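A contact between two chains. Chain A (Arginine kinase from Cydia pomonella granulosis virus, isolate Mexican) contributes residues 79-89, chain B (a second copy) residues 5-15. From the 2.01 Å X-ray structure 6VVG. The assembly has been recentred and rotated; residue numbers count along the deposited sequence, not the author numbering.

Chain A, residues 79-89: FVFNDNGESLL
Chain B (5-15) KSISRVAQELS

A helix laid across a β-hairpin usually buries a branched apolar residue at its centre and leaves hydrogen bonding to the margin, and the contact between two copies of this viral arginine kinase follows that principle closely. The central residue is Val B10, which loses more surface to the opposing stretch than any other residue here. Val B10, with chi1 at 153° (t), sets its CG1 3.5 Å from CG1 of Val A80, itself a t rotamer, while Val B10 CG2 lies 3.9 Å from CG of Leu A88. The helix thus touches both strands of the hairpin through one short side chain.

Two further apolar contacts extend this centre along the helix. One turn later, Leu B14 (chi1 m, chi2 135°, between wells) brings CD1 to 3.4 Å from CG1 of Val A80. In the other direction, Ile B7 contributes although its CA-to-CB bond points away from the hairpin: its m,t side chain places CG1 4.1 Å from CD1 of Leu A88, also m,t. All of these residues are buried, and their packing excludes water without requiring any directional bond.

The backbones make this arrangement possible. The chain B stretch is helical through Leu B14, with phi/psi near -60/-45 over most of its length and i to i+4 hydrogen bonds such as Val B10 N to Ser B6 O (2.8 Å); the bond from Leu B14 N to Val B10 O is weak at 3.4 Å. In chain A, strands 79-82 and 87-89 pair antiparallel, Val A80 and Leu A88 exchanging Val A80 N to Leu A88 O (2.9 Å) and Leu A88 N to Val A80 O (2.8 Å). This pairing sets the two side chains next to each other, both directed toward the helix, whereas Phe A81 and Ser A87 point away. A type I turn from Asn A82 to Gly A85, followed by Glu A86, joins the strands; phi/psi are -63/-40 at Asp A83, -107/39 at Asn A84 and -180/-156 at Gly A85. The axis of strand 79-82 passes 9.7 Å from that of the helix, at 68° between their N-to-C directions. The register places Glu A86 CA 7.0 Å from Val B10 CA and Leu A88 CA 7.9 Å from Ile B7 CA.

Farther out, polar groups border the apolar patch. Asn A82 (chi1 -65°, chi2 -69°) uses ND2 to donate to Glu A86 O at 2.8 Å, an almost linear bond that ties the base of the turn together. Its OD1 is hydrogen-bonded elsewhere in the structure, and toward the helix Asn A82 makes only van der Waals contact: Asn A82 ND2 lies 3.6 Å from Val B10 CG2, and Asn A82 OD1 lies 3.6 Å from CG of Glu B13 (chi1 t, chi2 p). Ser A87 OG reinforces the hairpin by accepting from Asn A82 N at 3.2 Å.

At the edge, the partly exposed Glu A86 extends toward the helix with chi1 m, chi2 t and chi3 -56°. Glu A86 OE1 accepts a 2.7 Å hydrogen bond from OG of Ser B6 (chi1 m), a short link between hydroxyl and carboxylate and the only hydrogen bond across the two stretches.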

# COMPACT_ATOMS: atom_id res chain seq x y z
N PHE A 79 -9.99 -4.11 -12.40
CA PHE A 79 -8.57 -4.37 -12.25
C PHE A 79 -8.38 -5.87 -12.14
O PHE A 79 -9.02 -6.52 -11.30
CB PHE A 79 -8.01 -3.64 -11.02
CG PHE A 79 -6.61 -4.05 -10.65
CD1 PHE A 79 -5.58 -3.99 -11.57
CD2 PHE A 79 -6.34 -4.49 -9.37
CE1 PHE A 79 -4.29 -4.37 -11.21
CE2 PHE A 79 -5.07 -4.87 -9.01
CZ PHE A 79 -4.04 -4.81 -9.93
N VAL A 80 -7.53 -6.41 -13.00
CA VAL A 80 -7.21 -7.83 -13.02
C VAL A 80 -5.69 -7.95 -12.93
O VAL A 80 -4.99 -7.52 -13.85
CB VAL A 80 -7.74 -8.53 -14.27
CG1 VAL A 80 -7.36 -10.00 -14.24
CG2 VAL A 80 -9.24 -8.35 -14.40
N PHE A 81 -5.19 -8.51 -11.84
CA PHE A 81 -3.77 -8.78 -11.68
C PHE A 81 -3.52 -10.26 -11.93
O PHE A 81 -4.28 -11.11 -11.46
CB PHE A 81 -3.29 -8.40 -10.28
CG PHE A 81 -2.00 -9.07 -9.88
CD1 PHE A 81 -0.78 -8.50 -10.21
CD2 PHE A 81 -2.02 -10.25 -9.17
CE1 PHE A 81 0.40 -9.12 -9.85
CE2 PHE A 81 -0.84 -10.87 -8.80
CZ PHE A 81 0.37 -10.31 -9.14
N ASN A 82 -2.47 -10.56 -12.69
CA ASN A 82 -2.02 -11.93 -12.93
C ASN A 82 -0.55 -12.03 -12.59
O ASN A 82 0.26 -11.24 -13.08
CB ASN A 82 -2.26 -12.36 -14.38
CG ASN A 82 -3.72 -12.43 -14.74
OD1 ASN A 82 -4.45 -13.30 -14.26
ND2 ASN A 82 -4.16 -11.51 -15.59
N ASP A 83 -0.19 -12.99 -11.73
CA ASP A 83 1.21 -13.18 -11.39
C ASP A 83 2.04 -13.57 -12.61
O ASP A 83 3.17 -13.10 -12.78
CB ASP A 83 1.34 -14.24 -10.30
CG ASP A 83 2.75 -14.37 -9.77
OD1 ASP A 83 3.26 -13.38 -9.20
OD2 ASP A 83 3.36 -15.45 -9.93
N ASN A 84 1.48 -14.42 -13.47
CA ASN A 84 2.19 -14.98 -14.61
C ASN A 84 1.73 -14.38 -15.94
O ASN A 84 1.60 -15.08 -16.94
CB ASN A 84 2.04 -16.50 -14.65
CG ASN A 84 3.07 -17.18 -15.53
OD1 ASN A 84 4.18 -16.67 -15.71
ND2 ASN A 84 2.71 -18.33 -16.09
N GLY A 85 1.45 -13.08 -15.95
CA GLY A 85 1.04 -12.45 -17.19
C GLY A 85 0.78 -10.97 -17.03
O GLY A 85 1.31 -10.32 -16.12
N GLU A 86 -0.04 -10.45 -17.94
CA GLU A 86 -0.39 -9.04 -17.94
C GLU A 86 -1.50 -8.75 -16.94
O GLU A 86 -2.34 -9.61 -16.65
CB GLU A 86 -0.83 -8.61 -19.34
CG GLU A 86 0.20 -8.85 -20.43
CD GLU A 86 -0.23 -8.29 -21.78
OE1 GLU A 86 -1.32 -8.66 -22.26
OE2 GLU A 86 0.52 -7.47 -22.35
N SER A 87 -1.51 -7.53 -16.43
CA SER A 87 -2.55 -7.05 -15.53
C SER A 87 -3.20 -5.81 -16.12
O SER A 87 -2.55 -4.98 -16.77
CB SER A 87 -1.99 -6.74 -14.14
OG SER A 87 -1.23 -7.82 -13.65
N LEU A 88 -4.50 -5.69 -15.89
CA LEU A 88 -5.32 -4.66 -16.52
C LEU A 88 -5.88 -3.71 -15.48
O LEU A 88 -6.36 -4.13 -14.43
CB LEU A 88 -6.49 -5.29 -17.27
CG LEU A 88 -6.24 -6.42 -18.27
CD1 LEU A 88 -7.50 -6.65 -19.11
CD2 LEU A 88 -5.05 -6.08 -19.14
N LEU A 89 -5.84 -2.42 -15.79
CA LEU A 89 -6.56 -1.40 -15.03
C LEU A 89 -7.49 -0.66 -15.99
O LEU A 89 -7.02 -0.03 -16.94
CB LEU A 89 -5.60 -0.42 -14.36
CG LEU A 89 -4.77 -0.87 -13.16
CD1 LEU A 89 -3.66 -1.78 -13.62
CD2 LEU A 89 -4.23 0.34 -12.42
N LYS B 5 -6.19 -8.60 -27.74
CA LYS B 5 -5.76 -9.95 -27.42
C LYS B 5 -5.36 -10.08 -25.96
O LYS B 5 -5.44 -11.18 -25.38
CB LYS B 5 -4.59 -10.36 -28.32
N SER B 6 -4.91 -8.99 -25.33
CA SER B 6 -4.53 -9.05 -23.93
C SER B 6 -5.75 -9.26 -23.03
O SER B 6 -5.68 -9.99 -22.04
CB SER B 6 -3.78 -7.78 -23.53
OG SER B 6 -2.63 -7.61 -24.34
N ILE B 7 -6.87 -8.61 -23.37
CA ILE B 7 -8.11 -8.84 -22.62
C ILE B 7 -8.54 -10.29 -22.75
O ILE B 7 -8.87 -10.95 -21.76
CB ILE B 7 -9.21 -7.87 -23.10
CG1 ILE B 7 -8.72 -6.43 -23.02
CG2 ILE B 7 -10.46 -8.07 -22.27
CD1 ILE B 7 -9.81 -5.40 -22.84
N SER B 8 -8.56 -10.80 -23.98
CA SER B 8 -8.91 -12.20 -24.20
C SER B 8 -8.04 -13.12 -23.35
O SER B 8 -8.54 -14.00 -22.65
CB SER B 8 -8.76 -12.55 -25.68
OG SER B 8 -9.68 -11.82 -26.47
N ARG B 9 -6.71 -12.92 -23.40
CA ARG B 9 -5.81 -13.77 -22.63
C ARG B 9 -6.07 -13.62 -21.13
O ARG B 9 -6.08 -14.62 -20.40
CB ARG B 9 -4.36 -13.43 -22.97
N VAL B 10 -6.25 -12.38 -20.66
CA VAL B 10 -6.47 -12.15 -19.24
C VAL B 10 -7.73 -12.87 -18.78
O VAL B 10 -7.74 -13.57 -17.76
CB VAL B 10 -6.53 -10.64 -18.93
CG1 VAL B 10 -7.37 -10.39 -17.70
CG2 VAL B 10 -5.11 -10.10 -18.75
N ALA B 11 -8.82 -12.72 -19.54
CA ALA B 11 -10.04 -13.47 -19.23
C ALA B 11 -9.79 -14.97 -19.28
O ALA B 11 -10.27 -15.72 -18.43
CB ALA B 11 -11.16 -13.08 -20.19
N GLN B 12 -9.02 -15.43 -20.27
CA GLN B 12 -8.77 -16.86 -20.45
C GLN B 12 -8.06 -17.44 -19.23
O GLN B 12 -8.46 -18.50 -18.72
CB GLN B 12 -7.94 -17.07 -21.71
CG GLN B 12 -8.24 -18.33 -22.49
CD GLN B 12 -7.34 -18.49 -23.71
OE1 GLN B 12 -6.59 -19.45 -23.82
NE2 GLN B 12 -7.41 -17.52 -24.62
N GLU B 13 -7.00 -16.78 -18.77
CA GLU B 13 -6.24 -17.29 -17.63
C GLU B 13 -7.16 -17.55 -16.43
O GLU B 13 -7.08 -18.60 -15.79
CB GLU B 13 -5.14 -16.29 -17.26
CG GLU B 13 -4.53 -16.48 -15.89
CD GLU B 13 -3.56 -17.65 -15.82
OE1 GLU B 13 -3.53 -18.45 -16.77
OE2 GLU B 13 -2.82 -17.76 -14.81
N LEU B 14 -8.03 -16.59 -16.13
CA LEU B 14 -8.91 -16.73 -14.97
C LEU B 14 -9.99 -17.78 -15.18
O LEU B 14 -10.48 -18.34 -14.20
CB LEU B 14 -9.56 -15.40 -14.64
CG LEU B 14 -8.60 -14.36 -14.08
CD1 LEU B 14 -8.81 -13.00 -14.73
CD2 LEU B 14 -8.76 -14.29 -12.56
N SER B 15 -10.33 -18.08 -16.43
CA SER B 15 -11.34 -19.09 -16.73
C SER B 15 -10.87 -20.50 -16.44
O SER B 15 -11.70 -21.41 -16.40
CB SER B 15 -11.76 -18.96 -18.19
OG SER B 15 -12.36 -17.70 -18.44